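4-hydroxyphenylpyruvate dioxygenase (Pseudomonas putida, PDB 5HMQ) catalyses the dehydration of 3-dehydroshikimate to protocatechuate with a divalent metal ion, joining a TIM-barrel dehydratase domain to a hydroxyphenylpyruvate dioxygenase-like domain without that dioxygenase activity. Local coordinates at residues S568-Y572 / Y573-Y577; D529-F532 / R533-R537; A536-L540 / A541-L545; A311-G314 / N315-R319. All blocks are in the same frame, centred on the assembly; numbering follows the deposited sequence.

Contact 1: S568-Y572 / Y573-Y577; sequences SELAY and YNVLY
The backbone N of Val575 donates to Leu570 O over 3.1 Å, with an N-H...O angle of 164°. This bond spans five residues and closes the C-terminal end of helix 564-572, where Tyr573 is the first residue to leave helical angles. Tyr573 N makes the last bond of helical i to i-4 spacing, to Glu569 O, although the position of that oxygen is less certain; a weak bond from Tyr573 N to Leu570 O, 3.3 Å, accompanies it. The chain then swings through Asn574, whose phi is positive (51°), and enters strand 576-579. CB of Asn574 points away from the helix, and its OD1 accepts from the backbone N of Ile548. Beyond these backbone bonds, CD2 of Leu570 lies 3.7 Å from both CB and CG1 of Val575, the two branched side chains crossing obliquely. Val575 has CG1 anti to its backbone N (chi1 177°), which brings that methyl up to the leucine tip while the main chain runs on toward the strand. Phe587 and Val589 of strand 585-590 also touch Val575. The Tyr573 ring packs edge-to-face with Phe532 of helix 531-541. Closure of the helix end thus rests mainly on main-chain N-H groups, the Val575 bond being the surer, with the Leu570 and Val575 pair beside it, a chemistry that joins helix 564-572 directly to an outer strand of the second vicinal oxygen chelate module without using a charged side chain.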
loop_
_atom_site.group_PDB
_atom_site.type_symbol
_atom_site.label_atom_id
_atom_site.label_comp_id
_atom_site.label_asym_id
_atom_site.label_seq_id
_atom_site.Cartn_x
_atom_site.Cartn_y
_atom_site.Cartn_z
ATOM N N SER C 568 30.399 1.104 -35.732
ATOM C CA SER C 568 31.551 0.750 -34.917
ATOM C C SER C 568 31.936 1.871 -33.969
ATOM O O SER C 568 32.544 1.605 -32.928
ATOM C CB SER C 568 32.736 0.383 -35.810
ATOM O OG SER C 568 33.310 1.534 -36.405
ATOM N N GLU C 569 31.591 3.116 -34.301
ATOM C CA GLU C 569 31.789 4.209 -33.358
ATOM C C GLU C 569 30.798 4.118 -32.204
ATOM O O GLU C 569 31.179 4.291 -31.042
ATOM C CB GLU C 569 31.671 5.548 -34.080
ATOM C CG GLU C 569 32.847 5.853 -34.993
ATOM C CD GLU C 569 32.622 7.082 -35.854
ATOM O OE1 GLU C 569 31.709 7.873 -35.541
ATOM O OE2 GLU C 569 33.363 7.253 -36.846
ATOM N N LEU C 570 29.524 3.841 -32.507
ATOM C CA LEU C 570 28.540 3.645 -31.451
ATOM C C LEU C 570 28.964 2.532 -30.505
ATOM O O LEU C 570 28.812 2.651 -29.286
ATOM C CB LEU C 570 27.171 3.334 -32.061
ATOM C CG LEU C 570 26.572 4.446 -32.922
ATOM C CD1 LEU C 570 25.477 3.875 -33.804
ATOM C CD2 LEU C 570 26.007 5.548 -32.026
ATOM N N ALA C 571 29.497 1.439 -31.049
ATOM C CA ALA C 571 29.944 0.338 -30.200
ATOM C C ALA C 571 31.133 0.759 -29.345
ATOM O O ALA C 571 31.254 0.345 -28.186
ATOM C CB ALA C 571 30.297 -0.877 -31.064
ATOM N N TYR C 572 32.033 1.573 -29.904
ATOM C CA TYR C 572 33.180 2.034 -29.131
ATOM C C TYR C 572 32.776 3.038 -28.061
ATOM O O TYR C 572 33.392 3.079 -26.991
ATOM C CB TYR C 572 34.237 2.659 -30.038
ATOM C CG TYR C 572 35.560 2.840 -29.327
ATOM C CD1 TYR C 572 36.412 1.763 -29.120
ATOM C CD2 TYR C 572 35.926 4.075 -28.806
ATOM C CE1 TYR C 572 37.612 1.921 -28.454
ATOM C CE2 TYR C 572 37.124 4.241 -28.134
ATOM C CZ TYR C 572 37.962 3.161 -27.962
ATOM O OH TYR C 572 39.154 3.317 -27.293
ATOM N N TYR C 573 31.744 3.842 -28.316
ATOM C CA TYR C 573 31.299 4.857 -27.373
ATOM C C TYR C 573 30.153 4.378 -26.491
ATOM O O TYR C 573 29.587 5.183 -25.743
ATOM C CB TYR C 573 30.868 6.125 -28.120
ATOM C CG TYR C 573 31.989 6.942 -28.731
ATOM C CD1 TYR C 573 32.572 6.571 -29.936
ATOM C CD2 TYR C 573 32.443 8.102 -28.116
ATOM C CE1 TYR C 573 33.586 7.315 -30.502
ATOM C CE2 TYR C 573 33.460 8.857 -28.676
ATOM C CZ TYR C 573 34.027 8.456 -29.871
ATOM O OH TYR C 573 35.038 9.198 -30.438
ATOM N N ASN C 574 29.808 3.090 -26.558
ATOM C CA ASN C 574 28.762 2.499 -25.722
ATOM C C ASN C 574 27.469 3.308 -25.792
ATOM O O ASN C 574 26.775 3.500 -24.790
ATOM C CB ASN C 574 29.237 2.346 -24.276
ATOM C CG ASN C 574 30.356 1.331 -24.135
ATOM O OD1 ASN C 574 30.170 0.143 -24.397
ATOM N ND2 ASN C 574 31.526 1.797 -23.715
ATOM N N VAL C 575 27.141 3.786 -26.987
ATOM C CA VAL C 575 25.934 4.577 -27.200
ATOM C C VAL C 575 24.786 3.643 -27.557
ATOM O O VAL C 575 24.943 2.737 -28.385
ATOM C CB VAL C 575 26.154 5.631 -28.298
ATOM C CG1 VAL C 575 24.867 6.400 -28.567
ATOM C CG2 VAL C 575 27.266 6.585 -27.899
ATOM N N LEU C 576 23.632 3.870 -26.938
ATOM C CA LEU C 576 22.408 3.137 -27.224
ATOM C C LEU C 576 21.569 3.914 -28.232
ATOM O O LEU C 576 21.657 5.140 -28.325
ATOM C CB LEU C 576 21.621 2.896 -25.935
ATOM C CG LEU C 576 22.368 2.046 -24.905
ATOM C CD1 LEU C 576 21.781 2.228 -23.524
ATOM C CD2 LEU C 576 22.328 0.583 -25.298
ATOM N N TYR C 577 20.749 3.187 -28.989
ATOM C CA TYR C 577 20.129 3.739 -30.183
ATOM C C TYR C 577 18.659 3.352 -30.259
ATOM O O TYR C 577 18.255 2.277 -29.810
ATOM C CB TYR C 577 20.865 3.266 -31.446
ATOM C CG TYR C 577 20.247 3.726 -32.745
ATOM C CD1 TYR C 577 20.458 5.013 -33.220
ATOM C CD2 TYR C 577 19.465 2.867 -33.506
ATOM C CE1 TYR C 577 19.897 5.436 -34.411
ATOM C CE2 TYR C 577 18.902 3.278 -34.698
ATOM C CZ TYR C 577 19.120 4.563 -35.146
ATOM O OH TYR C 577 18.560 4.976 -36.334
#

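Contact 2: D529-F532 / R533-R537; sequences DDIF and REVAR
Asp530 reaches forward to Arg533, its OD1 accepting from the backbone N of Arg533 at 3.1 Å. Placing CG anti to the aspartate N (chi1 -172°) carries the carboxylate over the first turn, where the N-H meets OD1 from above the carboxylate plane, 77° out of it. The same oxygen takes a second, weak bond from Phe532 N. Asp530 is therefore the N-cap of helix 531-541, and its negative charge beside the N-terminal turn would be expected to suit the helix dipole. Regular helical bonding follows from Glu534 N to Asp530 O, Val535 N to Ile531 O and Ala536 N to Phe532 O. The close-packed face is apolar: Ile531 CG1 comes to 4.2 Å from Val535 CG2, one turn along. That methyl also lies 3.2 Å from Ile531 O, and Phe587 and Val589 of strand 585-590 press on this face, which places the helix against the sheet of the second vicinal oxygen chelate module. Glu534 is buried too: its CG, standing beside the backbone N, lies 3.3 Å from Asp530 O, and a bend at chi2 turns the carboxylate, whose OE1 accepts from Gly439 N. Phe532 belongs to an adjoining flank and meets helix 564-572. On the solvent side the contact is looser. CB of Arg533 rests 3.7 Å from Asp530 CG, but the rest of the arginine runs out extended, leaving NE of Arg533 6.1 Å from Asp530 OD2, with no contact between the charges.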
loop_
_atom_site.group_PDB
_atom_site.type_symbol
_atom_site.label_atom_id
_atom_site.label_comp_id
_atom_site.label_asym_id
_atom_site.label_seq_id
_atom_site.Cartn_x
_atom_site.Cartn_y
_atom_site.Cartn_z
ATOM N N ASP C 529 23.966 18.395 -27.980
ATOM C CA ASP C 529 23.983 18.460 -29.438
ATOM C C ASP C 529 24.723 17.276 -30.050
ATOM O O ASP C 529 24.319 16.767 -31.100
ATOM C CB ASP C 529 24.617 19.772 -29.899
ATOM C CG ASP C 529 23.783 20.981 -29.530
ATOM O OD1 ASP C 529 22.542 20.851 -29.473
ATOM O OD2 ASP C 529 24.370 22.058 -29.291
ATOM N N ASP C 530 25.788 16.812 -29.404
ATOM C CA ASP C 530 26.683 15.806 -29.969
ATOM C C ASP C 530 26.888 14.713 -28.929
ATOM O O ASP C 530 27.608 14.916 -27.946
ATOM C CB ASP C 530 28.020 16.433 -30.376
ATOM C CG ASP C 530 28.917 15.476 -31.153
ATOM O OD1 ASP C 530 28.773 14.242 -31.011
ATOM O OD2 ASP C 530 29.791 15.968 -31.897
ATOM N N ILE C 531 26.265 13.554 -29.153
ATOM C CA ILE C 531 26.346 12.470 -28.179
ATOM C C ILE C 531 27.778 11.958 -28.064
ATOM O O ILE C 531 28.248 11.633 -26.967
ATOM C CB ILE C 531 25.358 11.342 -28.547
ATOM C CG1 ILE C 531 25.314 10.280 -27.445
ATOM C CG2 ILE C 531 25.703 10.717 -29.895
ATOM C CD1 ILE C 531 24.678 10.759 -26.155
ATOM N N PHE C 532 28.500 11.897 -29.188
ATOM C CA PHE C 532 29.853 11.351 -29.164
ATOM C C PHE C 532 30.817 12.273 -28.432
ATOM O O PHE C 532 31.695 11.804 -27.697
ATOM C CB PHE C 532 30.343 11.090 -30.585
ATOM C CG PHE C 532 29.637 9.963 -31.266
ATOM C CD1 PHE C 532 29.977 8.649 -30.985
ATOM C CD2 PHE C 532 28.640 10.210 -32.192
ATOM C CE1 PHE C 532 29.332 7.606 -31.610
ATOM C CE2 PHE C 532 27.993 9.168 -32.822
ATOM C CZ PHE C 532 28.344 7.867 -32.531
ATOM N N ARG C 533 30.678 13.586 -28.623
ATOM C CA ARG C 533 31.558 14.519 -27.929
ATOM C C ARG C 533 31.320 14.484 -26.424
ATOM O O ARG C 533 32.265 14.603 -25.635
ATOM C CB ARG C 533 31.361 15.934 -28.473
ATOM C CG ARG C 533 32.464 16.895 -28.069
ATOM C CD ARG C 533 32.129 18.331 -28.428
ATOM N NE ARG C 533 33.226 19.232 -28.087
ATOM C CZ ARG C 533 33.155 20.558 -28.149
ATOM N NH1 ARG C 533 32.031 21.147 -28.531
ATOM N NH2 ARG C 533 34.206 21.294 -27.819
ATOM N N GLU C 534 30.065 14.314 -26.005
ATOM C CA GLU C 534 29.765 14.302 -24.579
ATOM C C GLU C 534 30.203 12.996 -23.928
ATOM O O GLU C 534 30.728 13.006 -22.809
ATOM C CB GLU C 534 28.274 14.544 -24.352
ATOM C CG GLU C 534 27.803 15.913 -24.814
ATOM C CD GLU C 534 28.644 17.047 -24.267
ATOM O OE1 GLU C 534 28.993 17.015 -23.069
ATOM O OE2 GLU C 534 28.953 17.976 -25.042
ATOM N N VAL C 535 29.976 11.865 -24.602
ATOM C CA VAL C 535 30.426 10.579 -24.074
ATOM C C VAL C 535 31.939 10.572 -23.900
ATOM O O VAL C 535 32.458 10.123 -22.872
ATOM C CB VAL C 535 29.954 9.428 -24.982
ATOM C CG1 VAL C 535 30.694 8.144 -24.643
ATOM C CG2 VAL C 535 28.454 9.225 -24.843
ATOM N N ALA C 536 32.669 11.075 -24.899
ATOM C CA ALA C 536 34.125 11.100 -24.815
ATOM C C ALA C 536 34.594 11.926 -23.623
ATOM O O ALA C 536 35.431 11.476 -22.831
ATOM C CB ALA C 536 34.715 11.647 -26.117
ATOM N N ARG C 537 34.057 13.138 -23.475
ATOM C CA ARG C 537 34.447 13.985 -22.354
ATOM C C ARG C 537 34.036 13.362 -21.022
ATOM O O ARG C 537 34.803 13.390 -20.054
ATOM C CB ARG C 537 33.841 15.379 -22.522
ATOM C CG ARG C 537 34.422 16.432 -21.595
ATOM C CD ARG C 537 33.334 17.381 -21.136
ATOM N NE ARG C 537 32.282 16.631 -20.467
ATOM C CZ ARG C 537 32.317 16.276 -19.188
ATOM N NH1 ARG C 537 33.349 16.610 -18.429
ATOM N NH2 ARG C 537 31.318 15.576 -18.674
#

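Contact 3: A536-L540 / A541-L545; sequences ARAKL and AGVPL
Ala538 O accepts from the backbone N of Val543 at 3.0 Å, and Gly542, with a phi of 103°, turns the chain so that the two can meet. This is a Schellman motif, ending helix 531-541. Its second bond, from Gly542 N to Lys539 O, is weak at 3.4 Å. Ala541 N still follows the helical pattern, giving its hydrogen to Arg537 O, with a weak additional bond to Ala538 O. At the backbone angles of Gly542 a beta carbon would run into the carbonyl oxygen of Ala541, so the absence of a side chain suits the reversal. Beyond Val543 an inverse gamma turn centred on Pro544 folds the chain round, and Leu545 faces the helix again. The apolar side of the cap is built on Ala538, whose CB lies 4.0 Å from CG2 of Val543 and 4.1 Å from CD1 of Leu545. Having CG2 anti to its carbonyl carbon, Val543 keeps this methyl on the helix side, close to Ala538 O as well. The leucine comes in by its CD1 branch, which also touches the start of Lys539, 4.0 Å from its backbone N. The partners of this turn outside the helix include both halves of the dioxygenase-like domain: Pro544 bears on Trp316 of helix 307-319, and Leu545 on Thr591. Arg537 bends at chi2 and chi3 toward helix 307-319, where its NH2 makes a short, probable hydrogen bond to Arg319 O. The other terminal nitrogen, NH1 of Arg537, lies 3.9 Å from the CB of Ala541.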
loop_
_atom_site.group_PDB
_atom_site.type_symbol
_atom_site.label_atom_id
_atom_site.label_comp_id
_atom_site.label_asym_id
_atom_site.label_seq_id
_atom_site.Cartn_x
_atom_site.Cartn_y
_atom_site.Cartn_z
ATOM N N ALA C 536 32.669 11.075 -24.899
ATOM C CA ALA C 536 34.125 11.100 -24.815
ATOM C C ALA C 536 34.594 11.926 -23.623
ATOM O O ALA C 536 35.431 11.476 -22.831
ATOM C CB ALA C 536 34.715 11.647 -26.117
ATOM N N ARG C 537 34.057 13.138 -23.475
ATOM C CA ARG C 537 34.447 13.985 -22.354
ATOM C C ARG C 537 34.036 13.362 -21.022
ATOM O O ARG C 537 34.803 13.390 -20.054
ATOM C CB ARG C 537 33.841 15.379 -22.522
ATOM C CG ARG C 537 34.422 16.432 -21.595
ATOM C CD ARG C 537 33.334 17.381 -21.136
ATOM N NE ARG C 537 32.282 16.631 -20.467
ATOM C CZ ARG C 537 32.317 16.276 -19.188
ATOM N NH1 ARG C 537 33.349 16.610 -18.429
ATOM N NH2 ARG C 537 31.318 15.576 -18.674
ATOM N N ALA C 538 32.827 12.794 -20.954
ATOM C CA ALA C 538 32.349 12.226 -19.696
ATOM C C ALA C 538 33.122 10.967 -19.318
ATOM O O ALA C 538 33.490 10.786 -18.151
ATOM C CB ALA C 538 30.853 11.928 -19.789
ATOM N N LYS C 539 33.383 10.088 -20.291
ATOM C CA LYS C 539 34.113 8.856 -20.005
ATOM C C LYS C 539 35.519 9.147 -19.504
ATOM O O LYS C 539 36.017 8.477 -18.592
ATOM C CB LYS C 539 34.186 7.992 -21.262
ATOM C CG LYS C 539 35.151 6.822 -21.163
ATOM C CD LYS C 539 34.953 5.839 -22.303
ATOM C CE LYS C 539 36.107 4.852 -22.378
ATOM N NZ LYS C 539 36.158 4.161 -23.696
ATOM N N LEU C 540 36.164 10.157 -20.078
ATOM C CA LEU C 540 37.535 10.484 -19.713
ATOM C C LEU C 540 37.613 11.216 -18.379
ATOM O O LEU C 540 38.622 11.105 -17.675
ATOM C CB LEU C 540 38.161 11.313 -20.830
ATOM C CG LEU C 540 38.485 10.462 -22.059
ATOM C CD1 LEU C 540 38.763 11.354 -23.241
ATOM C CD2 LEU C 540 39.650 9.517 -21.806
ATOM N N ALA C 541 36.568 11.962 -18.019
ATOM C CA ALA C 541 36.521 12.649 -16.735
ATOM C C ALA C 541 36.199 11.716 -15.576
ATOM O O ALA C 541 36.272 12.144 -14.419
ATOM C CB ALA C 541 35.495 13.783 -16.780
ATOM N N GLY C 542 35.853 10.462 -15.853
ATOM C CA GLY C 542 35.578 9.486 -14.822
ATOM C C GLY C 542 34.120 9.167 -14.569
ATOM O O GLY C 542 33.822 8.501 -13.573
ATOM N N VAL C 543 33.208 9.624 -15.419
ATOM C CA VAL C 543 31.792 9.263 -15.260
ATOM C C VAL C 543 31.624 7.771 -15.531
ATOM O O VAL C 543 32.053 7.285 -16.594
ATOM C CB VAL C 543 30.922 10.092 -16.202
ATOM C CG1 VAL C 543 29.482 9.599 -16.156
ATOM C CG2 VAL C 543 30.993 11.567 -15.835
ATOM N N PRO C 544 31.007 7.003 -14.614
ATOM C CA PRO C 544 30.876 5.543 -14.806
ATOM C C PRO C 544 29.731 5.168 -15.741
ATOM O O PRO C 544 28.703 4.596 -15.349
ATOM C CB PRO C 544 30.656 5.046 -13.374
ATOM C CG PRO C 544 29.946 6.163 -12.712
ATOM C CD PRO C 544 30.490 7.437 -13.304
ATOM N N LEU C 545 29.903 5.495 -17.019
ATOM C CA LEU C 545 28.926 5.121 -18.030
ATOM C C LEU C 545 28.953 3.609 -18.262
ATOM O O LEU C 545 29.981 2.946 -18.087
ATOM C CB LEU C 545 29.201 5.875 -19.330
ATOM C CG LEU C 545 29.255 7.394 -19.193
ATOM C CD1 LEU C 545 30.005 7.983 -20.379
ATOM C CD2 LEU C 545 27.857 7.994 -19.091
#

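Contact 4: A311-G314 / N315-R319; sequences ARLG and NWLKR
The side chain of Asn315 leaves CB with CG anti to its own carbonyl carbon (chi1 -71°), which lays the amide back along the helix over Ala311 O, with CG 3.2 Å from that oxygen. Leu317 has a similar first torsion (chi1 -62°), and its CD1 comes to 4.3 Å from CG of Leu313, one turn earlier. Both pairs lie in the last turns of helix 307-319, which packs on the sheet of the first vicinal oxygen chelate module. Four consecutive i to i-4 bonds carry the backbone, from Asn315 N to Ala311 O through Lys318 N to Gly314 O. The last is 2.9 Å long and nearly along the C=O axis. The leucine pair faces the sheet: Leu313 rests on Leu345, and Leu317 on Ile343 and Leu345, all of strand 341-346. At the start of the segment Arg312 forms a salt bridge through NH1 to Glu595. The outer side holds Lys318, an exposed residue whose chain passes over Gly314, where no side chain intervenes. Bent at chi4, it turns its NZ toward Asn315 OD1, a bond modelled as very short and hence of doubtful length. Trp316 faces the second module, its ring edge-to-face with Phe594 and in touch with Phe600 of strand 599-606, while CD1 of Trp316 stays 3.3 Å from Arg312 O.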
loop_
_atom_site.group_PDB
_atom_site.type_symbol
_atom_site.label_atom_id
_atom_site.label_comp_id
_atom_site.label_asym_id
_atom_site.label_seq_id
_atom_site.Cartn_x
_atom_site.Cartn_y
_atom_site.Cartn_z
ATOM N N ALA C 311 29.640 16.246 -1.327
ATOM C CA ALA C 311 30.878 16.417 -2.075
ATOM C C ALA C 311 31.026 15.319 -3.118
ATOM O O ALA C 311 31.496 15.569 -4.235
ATOM C CB ALA C 311 32.075 16.429 -1.127
ATOM N N ARG C 312 30.628 14.093 -2.767
ATOM C CA ARG C 312 30.699 12.987 -3.713
ATOM C C ARG C 312 29.737 13.196 -4.876
ATOM O O ARG C 312 30.074 12.907 -6.029
ATOM C CB ARG C 312 30.391 11.676 -2.987
ATOM C CG ARG C 312 31.322 10.530 -3.318
ATOM C CD ARG C 312 31.137 9.374 -2.345
ATOM N NE ARG C 312 31.237 9.809 -0.954
ATOM C CZ ARG C 312 30.267 9.681 -0.054
ATOM N NH1 ARG C 312 29.115 9.115 -0.387
ATOM N NH2 ARG C 312 30.452 10.110 1.187
ATOM N N LEU C 313 28.535 13.705 -4.592
ATOM C CA LEU C 313 27.593 14.008 -5.664
ATOM C C LEU C 313 28.083 15.173 -6.512
ATOM O O LEU C 313 27.916 15.170 -7.737
ATOM C CB LEU C 313 26.210 14.308 -5.084
ATOM C CG LEU C 313 25.093 14.541 -6.101
ATOM C CD1 LEU C 313 24.971 13.356 -7.047
ATOM C CD2 LEU C 313 23.771 14.803 -5.394
ATOM N N GLY C 314 28.692 16.176 -5.875
ATOM C CA GLY C 314 29.273 17.272 -6.629
ATOM C C GLY C 314 30.372 16.820 -7.570
ATOM O O GLY C 314 30.490 17.333 -8.682
ATOM N N ASN C 315 31.171 15.837 -7.147
ATOM C CA ASN C 315 32.209 15.298 -8.022
ATOM C C ASN C 315 31.596 14.666 -9.265
ATOM O O ASN C 315 32.068 14.888 -10.386
ATOM C CB ASN C 315 33.064 14.275 -7.268
ATOM C CG ASN C 315 33.955 14.907 -6.217
ATOM O OD1 ASN C 315 34.170 16.113 -6.214
ATOM N ND2 ASN C 315 34.493 14.083 -5.328
ATOM N N TRP C 316 30.546 13.861 -9.078
ATOM C CA TRP C 316 29.811 13.297 -10.202
ATOM C C TRP C 316 29.383 14.397 -11.162
ATOM O O TRP C 316 29.488 14.247 -12.381
ATOM C CB TRP C 316 28.599 12.520 -9.690
ATOM C CG TRP C 316 28.895 11.092 -9.370
ATOM C CD1 TRP C 316 29.783 10.627 -8.442
ATOM C CD2 TRP C 316 28.261 9.940 -9.933
ATOM N NE1 TRP C 316 29.762 9.254 -8.416
ATOM C CE2 TRP C 316 28.834 8.808 -9.319
ATOM C CE3 TRP C 316 27.274 9.754 -10.905
ATOM C CZ2 TRP C 316 28.450 7.509 -9.644
ATOM C CZ3 TRP C 316 26.896 8.464 -11.227
ATOM C CH2 TRP C 316 27.481 7.358 -10.597
ATOM N N LEU C 317 28.903 15.514 -10.621
ATOM C CA LEU C 317 28.410 16.573 -11.479
ATOM C C LEU C 317 29.525 17.351 -12.187
ATOM O O LEU C 317 29.370 17.721 -13.355
ATOM C CB LEU C 317 27.488 17.499 -10.679
ATOM C CG LEU C 317 26.223 16.830 -10.114
ATOM C CD1 LEU C 317 25.556 17.677 -9.023
ATOM C CD2 LEU C 317 25.209 16.465 -11.197
ATOM N N LYS C 318 30.649 17.636 -11.558
ATOM C CA LYS C 318 31.748 18.176 -12.397
ATOM C C LYS C 318 32.268 17.166 -13.435
ATOM O O LYS C 318 32.543 17.561 -14.576
ATOM C CB LYS C 318 32.791 18.880 -11.525
ATOM C CG LYS C 318 32.971 18.286 -10.172
ATOM C CD LYS C 318 33.634 19.184 -9.113
ATOM C CE LYS C 318 33.779 18.597 -7.759
ATOM N NZ LYS C 318 35.018 17.902 -7.604
ATOM N N ARG C 319 32.388 15.872 -13.092
ATOM C CA ARG C 319 32.769 14.949 -14.156
ATOM C C ARG C 319 31.739 14.934 -15.292
ATOM O O ARG C 319 32.104 14.719 -16.457
ATOM C CB ARG C 319 32.992 13.557 -13.612
ATOM C CG ARG C 319 34.014 13.535 -12.509
ATOM C CD ARG C 319 34.207 12.153 -11.944
ATOM N NE ARG C 319 35.353 12.084 -11.042
ATOM C CZ ARG C 319 35.255 11.966 -9.721
ATOM N NH1 ARG C 319 34.061 11.892 -9.147
ATOM N NH2 ARG C 319 36.350 11.904 -8.976
#

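Overall arrangement
Contacts 2 and 3 are the two ends of one helix, 531-541, sharing Ala536 and Arg537: an aspartate caps its start, whereas a glycine turn with aliphatic cover closes its finish. Contact 1 ends the neighbouring helix, 564-572, and packs on contact 2 where Leu570 CD2 comes to 3.3 Å from Phe532 CZ. Contact 4 is unbroken helix in the first module, about 25 Å from contact 1 between centres; Trp316 meets Pro544 of contact 3, and a probable hydrogen bond from Arg537 to Arg319 O ties it to contacts 2 and 3. All four are partly buried: Leu313, Leu317, Ile531, Val535, Val543, Leu570 and Val575 lie inside, Arg533, Leu540 and Lys318 at the surface.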